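Local coordinates for uncharacterized protein (Bacteroides ovatus CL02T12C04, PDB 6PTM), which probably hydrolyses carrageenan oligosaccharides from the chain end, as an exo-acting carrageenase of glycoside hydrolase family 42, at residues A[587-592]-A[676-681]; A[613-618]-A[632-637]. One frame throughout, in Å; residues are numbered along the deposited sequence.

Contact 1 of 2, residues A[587-592]-A[676-681]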
ATOM      1  N   TYR A 587     -18.013  -1.448  -2.414  1.00 15.01           N
ATOM      2  CA  TYR A 587     -16.764  -1.928  -3.078  1.00 15.21           C
ATOM      3  C   TYR A 587     -16.777  -3.452  -3.187  1.00 14.83           C
ATOM      4  O   TYR A 587     -16.567  -3.987  -4.276  1.00 14.53           O
ATOM      5  CB  TYR A 587     -15.523  -1.522  -2.285  1.00 15.09           C
ATOM      6  CG  TYR A 587     -14.220  -1.948  -2.899  1.00 15.01           C
ATOM      7  CD1 TYR A 587     -13.705  -1.309  -4.016  1.00 16.42           C
ATOM      8  CD2 TYR A 587     -13.530  -3.044  -2.408  1.00 15.90           C
ATOM      9  CE1 TYR A 587     -12.511  -1.714  -4.602  1.00 16.51           C
ATOM     10  CE2 TYR A 587     -12.326  -3.458  -2.975  1.00 16.81           C
ATOM     11  CZ  TYR A 587     -11.803  -2.776  -4.059  1.00 16.01           C
ATOM     12  OH  TYR A 587     -10.638  -3.175  -4.602  1.00 16.65           O
ATOM     13  N   GLU A 588     -16.980  -4.138  -2.061  1.00 15.93           N
ATOM     14  CA  GLU A 588     -17.021  -5.631  -1.982  1.00 16.29           C
ATOM     15  C   GLU A 588     -18.115  -6.171  -2.917  1.00 17.30           C
ATOM     16  O   GLU A 588     -17.904  -7.192  -3.629  1.00 15.70           O
ATOM     17  CB  GLU A 588     -17.292  -6.027  -0.538  1.00 17.72           C
ATOM     18  CG  GLU A 588     -17.394  -7.510  -0.298  1.00 18.34           C
ATOM     19  CD  GLU A 588     -17.576  -7.853   1.169  1.00 19.89           C
ATOM     20  OE1 GLU A 588     -18.513  -7.295   1.804  1.00 18.94           O
ATOM     21  OE2 GLU A 588     -16.805  -8.684   1.670  1.00 20.81           O
ATOM     22  N   LYS A 589     -19.263  -5.510  -2.914  1.00 16.46           N
ATOM     23  CA  LYS A 589     -20.421  -5.909  -3.736  1.00 16.40           C
ATOM     24  C   LYS A 589     -20.037  -5.863  -5.210  1.00 16.28           C
ATOM     25  O   LYS A 589     -20.487  -6.727  -5.929  1.00 14.83           O
ATOM     26  CB  LYS A 589     -21.619  -5.014  -3.405  1.00 18.41           C
ATOM     27  CG  LYS A 589     -22.904  -5.463  -4.048  1.00 21.55           C
ATOM     28  CD  LYS A 589     -23.385  -6.784  -3.466  1.00 22.12           C
ATOM     29  CE  LYS A 589     -24.792  -7.126  -3.878  1.00 25.52           C
ATOM     30  NZ  LYS A 589     -25.195  -8.390  -3.211  1.00 29.50           N
ATOM     31  N   LEU A 590     -19.203  -4.909  -5.640  1.00 16.41           N
ATOM     32  CA  LEU A 590     -18.907  -4.700  -7.072  1.00 17.46           C
ATOM     33  C   LEU A 590     -17.622  -5.429  -7.507  1.00 17.11           C
ATOM     34  O   LEU A 590     -17.451  -5.586  -8.681  1.00 17.35           O
ATOM     35  CB  LEU A 590     -18.790  -3.200  -7.363  1.00 17.17           C
ATOM     36  CG  LEU A 590     -20.036  -2.338  -7.145  1.00 17.48           C
ATOM     37  CD1 LEU A 590     -19.714  -0.889  -7.493  1.00 16.00           C
ATOM     38  CD2 LEU A 590     -21.228  -2.844  -7.947  1.00 18.18           C
ATOM     39  N   ASN A 591     -16.748  -5.823  -6.592  1.00 17.54           N
ATOM     40  CA  ASN A 591     -15.326  -6.130  -6.891  1.00 17.39           C
ATOM     41  C   ASN A 591     -15.079  -7.560  -7.405  1.00 17.99           C
ATOM     42  O   ASN A 591     -13.907  -7.857  -7.790  1.00 16.80           O
ATOM     43  CB  ASN A 591     -14.426  -5.977  -5.670  1.00 17.87           C
ATOM     44  CG  ASN A 591     -12.971  -5.986  -6.078  1.00 17.59           C
ATOM     45  OD1 ASN A 591     -12.601  -5.246  -6.982  1.00 17.74           O
ATOM     46  ND2 ASN A 591     -12.176  -6.836  -5.453  1.00 16.74           N
ATOM     47  N   PHE A 592     -16.100  -8.415  -7.483  1.00 17.30           N
ATOM     48  CA  PHE A 592     -15.894  -9.821  -7.905  1.00 17.01           C
ATOM     49  C   PHE A 592     -16.682 -10.096  -9.180  1.00 16.79           C
ATOM     50  O   PHE A 592     -17.133 -11.223  -9.347  1.00 15.42           O
ATOM     51  CB  PHE A 592     -16.243 -10.774  -6.747  1.00 17.09           C
ATOM     52  CG  PHE A 592     -15.411 -10.514  -5.526  1.00 16.25           C
ATOM     53  CD1 PHE A 592     -15.804  -9.553  -4.606  1.00 16.37           C
ATOM     54  CD2 PHE A 592     -14.202 -11.150  -5.346  1.00 15.21           C
ATOM     55  CE1 PHE A 592     -15.025  -9.272  -3.508  1.00 16.04           C
ATOM     56  CE2 PHE A 592     -13.426 -10.874  -4.235  1.00 16.88           C
ATOM     57  CZ  PHE A 592     -13.828  -9.914  -3.330  1.00 16.10           C
ATOM     58  N   GLU A 676     -29.950  -3.812  -6.231  1.00 23.60           N
ATOM     59  CA  GLU A 676     -30.366  -2.897  -7.314  1.00 24.28           C
ATOM     60  C   GLU A 676     -29.154  -2.073  -7.754  1.00 22.97           C
ATOM     61  O   GLU A 676     -28.958  -1.885  -8.959  1.00 23.31           O
ATOM     62  CB  GLU A 676     -31.475  -1.953  -6.846  1.00 25.92           C
ATOM     63  CG  GLU A 676     -32.758  -2.671  -6.467  1.00 29.48           C
ATOM     64  CD  GLU A 676     -33.862  -1.757  -5.975  1.00 29.86           C
ATOM     65  OE1 GLU A 676     -33.637  -0.537  -5.949  1.00 26.56           O
ATOM     66  OE2 GLU A 676     -34.957  -2.276  -5.652  1.00 35.40           O
ATOM     67  N   MET A 677     -28.386  -1.538  -6.810  1.00 22.88           N
ATOM     68  CA  MET A 677     -27.267  -0.631  -7.199  1.00 23.12           C
ATOM     69  C   MET A 677     -26.291  -1.433  -8.066  1.00 19.76           C
ATOM     70  O   MET A 677     -25.926  -0.960  -9.152  1.00 19.64           O
ATOM     71  CB  MET A 677     -26.562  -0.061  -5.965  1.00 23.09           C
ATOM     72  CG  MET A 677     -25.336   0.774  -6.291  1.00 24.49           C
ATOM     73  SD  MET A 677     -24.838   1.763  -4.871  1.00 24.47           S
ATOM     74  CE  MET A 677     -26.083   3.059  -4.950  1.00 24.41           C
ATOM     75  N   LYS A 678     -25.934  -2.654  -7.645  1.00 22.14           N
ATOM     76  CA  LYS A 678     -25.048  -3.528  -8.463  1.00 22.49           C
ATOM     77  C   LYS A 678     -25.681  -3.802  -9.834  1.00 23.97           C
ATOM     78  O   LYS A 678     -24.966  -3.673 -10.861  1.00 22.02           O
ATOM     79  CB  LYS A 678     -24.708  -4.833  -7.750  1.00 22.46           C
ATOM     80  CG  LYS A 678     -23.998  -5.838  -8.645  1.00 24.54           C
ATOM     81  CD  LYS A 678     -23.594  -7.100  -7.912  1.00 27.03           C
ATOM     82  CE  LYS A 678     -23.059  -8.171  -8.834  1.00 29.59           C
ATOM     83  NZ  LYS A 678     -22.176  -9.092  -8.094  1.00 37.03           N
ATOM     84  N   ASN A 679     -26.968  -4.180  -9.889  1.00 28.70           N
ATOM     85  CA  ASN A 679     -27.651  -4.512 -11.171  1.00 27.31           C
ATOM     86  C   ASN A 679     -27.573  -3.302 -12.099  1.00 24.62           C
ATOM     87  O   ASN A 679     -27.212  -3.456 -13.287  1.00 19.62           O
ATOM     88  CB  ASN A 679     -29.112  -4.935 -10.982  1.00 33.43           C
ATOM     89  CG  ASN A 679     -29.232  -6.241 -10.235  1.00 38.43           C
ATOM     90  OD1 ASN A 679     -28.254  -6.976 -10.108  1.00 43.28           O
ATOM     91  ND2 ASN A 679     -30.412  -6.514  -9.699  1.00 43.92           N
ATOM     92  N   GLU A 680     -27.891  -2.110 -11.601  1.00 25.56           N
ATOM     93  CA  GLU A 680     -27.830  -0.911 -12.484  1.00 26.25           C
ATOM     94  C   GLU A 680     -26.362  -0.644 -12.894  1.00 22.74           C
ATOM     95  O   GLU A 680     -26.109  -0.346 -14.069  1.00 21.00           O
ATOM     96  CB  GLU A 680     -28.530   0.257 -11.789  1.00 27.92           C
ATOM     97  CG  GLU A 680     -30.012  -0.012 -11.588  1.00 29.90           C
ATOM     98  CD  GLU A 680     -30.832   0.039 -12.865  1.00 31.80           C
ATOM     99  OE1 GLU A 680     -30.283   0.384 -13.910  1.00 32.73           O
ATOM    100  OE2 GLU A 680     -32.019  -0.280 -12.803  1.00 36.37           O
ATOM    101  N   ALA A 681     -25.403  -0.794 -11.982  1.00 21.79           N
ATOM    102  CA  ALA A 681     -23.965  -0.528 -12.292  1.00 23.63           C
ATOM    103  C   ALA A 681     -23.510  -1.426 -13.450  1.00 20.71           C
ATOM    104  O   ALA A 681     -22.932  -0.925 -14.434  1.00 20.26           O
ATOM    105  CB  ALA A 681     -23.104  -0.722 -11.064  1.00 21.90           C
TER
HETATM  106  O   HOH W   1     -19.179  -8.354  -7.750  1.00 17.24           O

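Contact 2 of 2, residues A[613-618]-A[632-637]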
ATOM      1  N   ASP A 613     -18.120   4.470 -16.917  1.00 19.41           N
ATOM      2  CA  ASP A 613     -19.491   4.362 -17.478  1.00 19.75           C
ATOM      3  C   ASP A 613     -20.471   4.857 -16.415  1.00 20.14           C
ATOM      4  O   ASP A 613     -21.571   5.285 -16.749  1.00 19.60           O
ATOM      5  CB  ASP A 613     -19.792   2.913 -17.879  1.00 19.91           C
ATOM      6  CG  ASP A 613     -18.805   2.293 -18.833  1.00 18.64           C
ATOM      7  OD1 ASP A 613     -18.357   3.029 -19.705  1.00 17.01           O
ATOM      8  OD2 ASP A 613     -18.481   1.052 -18.677  1.00 17.90           O
ATOM      9  N   ALA A 614     -20.126   4.766 -15.132  1.00 18.26           N
ATOM     10  CA  ALA A 614     -21.060   5.216 -14.089  1.00 18.77           C
ATOM     11  C   ALA A 614     -20.335   5.549 -12.793  1.00 18.56           C
ATOM     12  O   ALA A 614     -19.307   4.909 -12.517  1.00 17.59           O
ATOM     13  CB  ALA A 614     -22.117   4.156 -13.850  1.00 19.57           C
ATOM     14  N   ILE A 615     -20.916   6.500 -12.053  1.00 17.11           N
ATOM     15  CA  ILE A 615     -20.603   6.774 -10.629  1.00 17.95           C
ATOM     16  C   ILE A 615     -21.731   6.174  -9.781  1.00 17.62           C
ATOM     17  O   ILE A 615     -22.936   6.409 -10.069  1.00 16.08           O
ATOM     18  CB  ILE A 615     -20.399   8.288 -10.432  1.00 17.64           C
ATOM     19  CG1 ILE A 615     -19.171   8.779 -11.214  1.00 17.45           C
ATOM     20  CG2 ILE A 615     -20.356   8.662  -8.953  1.00 17.68           C
ATOM     21  CD1 ILE A 615     -19.021  10.309 -11.244  1.00 17.44           C
ATOM     22  N   VAL A 616     -21.364   5.476  -8.714  1.00 16.94           N
ATOM     23  CA  VAL A 616     -22.359   4.970  -7.742  1.00 16.91           C
ATOM     24  C   VAL A 616     -22.226   5.831  -6.493  1.00 16.93           C
ATOM     25  O   VAL A 616     -21.100   6.141  -6.114  1.00 17.19           O
ATOM     26  CB  VAL A 616     -22.229   3.456  -7.492  1.00 19.05           C
ATOM     27  CG1 VAL A 616     -22.286   2.691  -8.796  1.00 20.96           C
ATOM     28  CG2 VAL A 616     -20.987   3.079  -6.718  1.00 19.99           C
ATOM     29  N   VAL A 617     -23.355   6.265  -5.937  1.00 17.54           N
ATOM     30  CA  VAL A 617     -23.396   7.102  -4.711  1.00 18.35           C
ATOM     31  C   VAL A 617     -24.225   6.350  -3.676  1.00 17.57           C
ATOM     32  O   VAL A 617     -25.453   6.179  -3.872  1.00 17.84           O
ATOM     33  CB  VAL A 617     -23.925   8.525  -4.963  1.00 19.01           C
ATOM     34  CG1 VAL A 617     -23.852   9.333  -3.669  1.00 20.34           C
ATOM     35  CG2 VAL A 617     -23.183   9.224  -6.087  1.00 20.59           C
ATOM     36  N   TYR A 618     -23.547   5.866  -2.642  1.00 17.86           N
ATOM     37  CA  TYR A 618     -24.095   4.924  -1.642  1.00 18.60           C
ATOM     38  C   TYR A 618     -23.845   5.481  -0.256  1.00 19.23           C
ATOM     39  O   TYR A 618     -22.659   5.774   0.048  1.00 17.31           O
ATOM     40  CB  TYR A 618     -23.450   3.543  -1.769  1.00 18.44           C
ATOM     41  CG  TYR A 618     -23.921   2.505  -0.792  1.00 17.72           C
ATOM     42  CD1 TYR A 618     -25.196   1.967  -0.855  1.00 17.89           C
ATOM     43  CD2 TYR A 618     -23.070   2.036   0.189  1.00 18.35           C
ATOM     44  CE1 TYR A 618     -25.609   0.992   0.043  1.00 18.42           C
ATOM     45  CE2 TYR A 618     -23.460   1.066   1.093  1.00 17.82           C
ATOM     46  CZ  TYR A 618     -24.720   0.514   0.989  1.00 17.87           C
ATOM     47  OH  TYR A 618     -25.060  -0.444   1.881  1.00 18.66           O
ATOM     48  N   GLN A 632     -23.115  16.994 -11.008  1.00 22.69           N
ATOM     49  CA  GLN A 632     -24.107  17.553 -11.979  1.00 24.21           C
ATOM     50  C   GLN A 632     -23.413  17.727 -13.327  1.00 25.33           C
ATOM     51  O   GLN A 632     -24.008  17.304 -14.371  1.00 24.62           O
ATOM     52  CB  GLN A 632     -24.744  18.872 -11.504  1.00 24.85           C
ATOM     53  CG  GLN A 632     -25.891  19.360 -12.411  1.00 24.41           C
ATOM     54  CD  GLN A 632     -26.967  18.320 -12.606  1.00 24.68           C
ATOM     55  OE1 GLN A 632     -27.675  17.946 -11.668  1.00 23.94           O
ATOM     56  NE2 GLN A 632     -27.056  17.789 -13.823  1.00 25.58           N
ATOM     57  N   LYS A 633     -22.197  18.287 -13.325  1.00 23.99           N
ATOM     58  CA  LYS A 633     -21.440  18.558 -14.582  1.00 23.65           C
ATOM     59  C   LYS A 633     -21.210  17.224 -15.303  1.00 24.89           C
ATOM     60  O   LYS A 633     -21.225  17.201 -16.555  1.00 25.81           O
ATOM     61  CB  LYS A 633     -20.131  19.323 -14.340  1.00 23.47           C
ATOM     62  CG  LYS A 633     -20.293  20.796 -13.986  1.00 27.62           C
ATOM     63  CD  LYS A 633     -19.040  21.648 -14.118  1.00 28.11           C
ATOM     64  N   TYR A 634     -21.016  16.128 -14.564  1.00 22.23           N
ATOM     65  CA  TYR A 634     -20.819  14.803 -15.179  1.00 22.25           C
ATOM     66  C   TYR A 634     -22.139  14.340 -15.813  1.00 23.05           C
ATOM     67  O   TYR A 634     -22.067  13.839 -16.930  1.00 24.40           O
ATOM     68  CB  TYR A 634     -20.248  13.814 -14.161  1.00 23.05           C
ATOM     69  CG  TYR A 634     -20.279  12.393 -14.635  1.00 19.89           C
ATOM     70  CD1 TYR A 634     -19.536  11.977 -15.719  1.00 20.96           C
ATOM     71  CD2 TYR A 634     -21.046  11.470 -13.973  1.00 20.48           C
ATOM     72  CE1 TYR A 634     -19.568  10.659 -16.137  1.00 20.80           C
ATOM     73  CE2 TYR A 634     -21.111  10.158 -14.380  1.00 20.25           C
ATOM     74  CZ  TYR A 634     -20.355   9.748 -15.458  1.00 20.57           C
ATOM     75  OH  TYR A 634     -20.470   8.454 -15.863  1.00 22.04           O
ATOM     76  N   LEU A 635     -23.289  14.538 -15.156  1.00 24.99           N
ATOM     77  CA  LEU A 635     -24.624  14.242 -15.757  1.00 26.09           C
ATOM     78  C   LEU A 635     -24.836  15.088 -17.016  1.00 28.60           C
ATOM     79  O   LEU A 635     -25.361  14.523 -18.000  1.00 32.00           O
ATOM     80  CB  LEU A 635     -25.744  14.471 -14.737  1.00 25.36           C
ATOM     81  CG  LEU A 635     -25.814  13.414 -13.635  1.00 24.80           C
ATOM     82  CD1 LEU A 635     -26.667  13.878 -12.472  1.00 23.68           C
ATOM     83  CD2 LEU A 635     -26.322  12.081 -14.164  1.00 26.28           C
ATOM     84  N   ASP A 636     -24.405  16.352 -16.992  1.00 28.90           N
ATOM     85  CA  ASP A 636     -24.500  17.318 -18.120  1.00 31.68           C
ATOM     86  C   ASP A 636     -23.624  16.869 -19.298  1.00 31.56           C
ATOM     87  O   ASP A 636     -23.952  17.287 -20.420  1.00 30.74           O
ATOM     88  CB  ASP A 636     -24.125  18.757 -17.724  1.00 27.69           C
ATOM     89  CG  ASP A 636     -24.991  19.352 -16.624  1.00 28.26           C
ATOM     90  OD1 ASP A 636     -26.039  18.788 -16.360  1.00 30.39           O
ATOM     91  OD2 ASP A 636     -24.587  20.382 -16.027  1.00 31.30           O
ATOM     92  N   GLU A 637     -22.587  16.047 -19.091  1.00 29.51           N
ATOM     93  CA  GLU A 637     -21.832  15.431 -20.219  1.00 29.66           C
ATOM     94  C   GLU A 637     -22.426  14.076 -20.630  1.00 27.29           C
ATOM     95  O   GLU A 637     -21.704  13.330 -21.244  1.00 31.79           O
ATOM     96  CB  GLU A 637     -20.387  15.047 -19.886  1.00 35.69           C
ATOM     97  CG  GLU A 637     -19.512  16.085 -19.226  1.00 39.04           C
ATOM     98  CD  GLU A 637     -18.269  15.445 -18.593  1.00 41.95           C
ATOM     99  OE1 GLU A 637     -18.237  14.184 -18.288  1.00 34.76           O
ATOM    100  OE2 GLU A 637     -17.324  16.200 -18.413  1.00 50.92           O
TER

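Contact 1 of 2, residues A[587-592]-A[676-681]
Leu590 and Lys678 carry the apolar part of this contact, their side chains running antiparallel alongside one another. Methyl CD2 of Leu590 rests on the helix backbone, 3.9 Å from CA of Lys678, and reaches along to CB of Ala681 at 4.2 Å. CG of Lys589 adds a looser touch on CB of Lys678, the two lysine chains lying roughly perpendicular. The pairing joins the C-terminal end of helix 579-590 to helix 674-687, two helices of the alpha/beta domain built on the parallel sheet that includes strands 564-567 and 597-600; Leu590 also packs on Ile597, and Ala681 on Leu564. The polar part runs through one water. Lys678 is extended throughout, its chi1 of 171° turning CG away from the backbone N, and its NZ donates to the water at 3.1 Å. The water in turn donates to Lys589 O at 2.8 Å. It also accepts from Phe592 N, thus linking Lys589 O to Phe592 N across the turn at 589-592. A leucine in place of Lys678 would probably leave this water without its ammonium donor and weaken its hold on the turn. NZ of Lys589 turns instead to Asn675 OD1, keeping 5.8 Å from NZ of Lys678.

Contact 2 of 2, residues A[613-618]-A[632-637]
Strand 614-617 and helix 625-636 come together with Ile615 and Tyr634 as the nearest pair of backbones, their CA atoms 9.2 Å apart, a gap spanned mainly by the Tyr634 side chain. The two elements are the first strand and the helix of a beta-alpha-beta unit that closes with strand 640-643, within a five-stranded parallel sheet, and the contact is the packing of that crossover helix on the sheet. Tyr634 supplies all of the helix's share. Its CG stands anti to the backbone N (chi1 169°), which sends the ring away from the helix and down to the strand, where it lies alongside Ile615, pointing the other way. Methyl CD1 of Ile615 meets the ring obliquely, 3.6 Å from CD2 of Tyr634, while CG1 of Ile615 lies near CE2 of the same ring. The ring is also met by Trp612, their planes inclined at about 60°, and it touches Val641 of the neighbouring strand. On the solvent side of the helix, one turn is bridged by Gln632 NE2, which donates to Asp636 OD1 at 2.9 Å from above the carboxylate plane. At the ring's far end the hydroxyl of Tyr634 makes a weak hydrogen bond with Thr640 N of strand 640-643, and its OH packs 3.7 Å from Ala614 CA.

In the fold
Followed from the N terminus, the chain leaves helix 579-590 through 587-592, runs through strand 597-600 and enters strand 614-617, where contact 2 begins. That contact closes a short loop when helix 625-636 folds back on the strand. The chain then adds strands 640-643 and 667-670 before helix 674-687 closes the longer loop of contact 1, so contact 2 is nested within contact 1. The first ties two helices together; the second ties a helix to the five-stranded parallel sheet. They meet at strand 614-617: Met677 packs on Val616, Val617 and Tyr618, its CE 3.4 Å from Val617 O, while Ala681 lies against Val616.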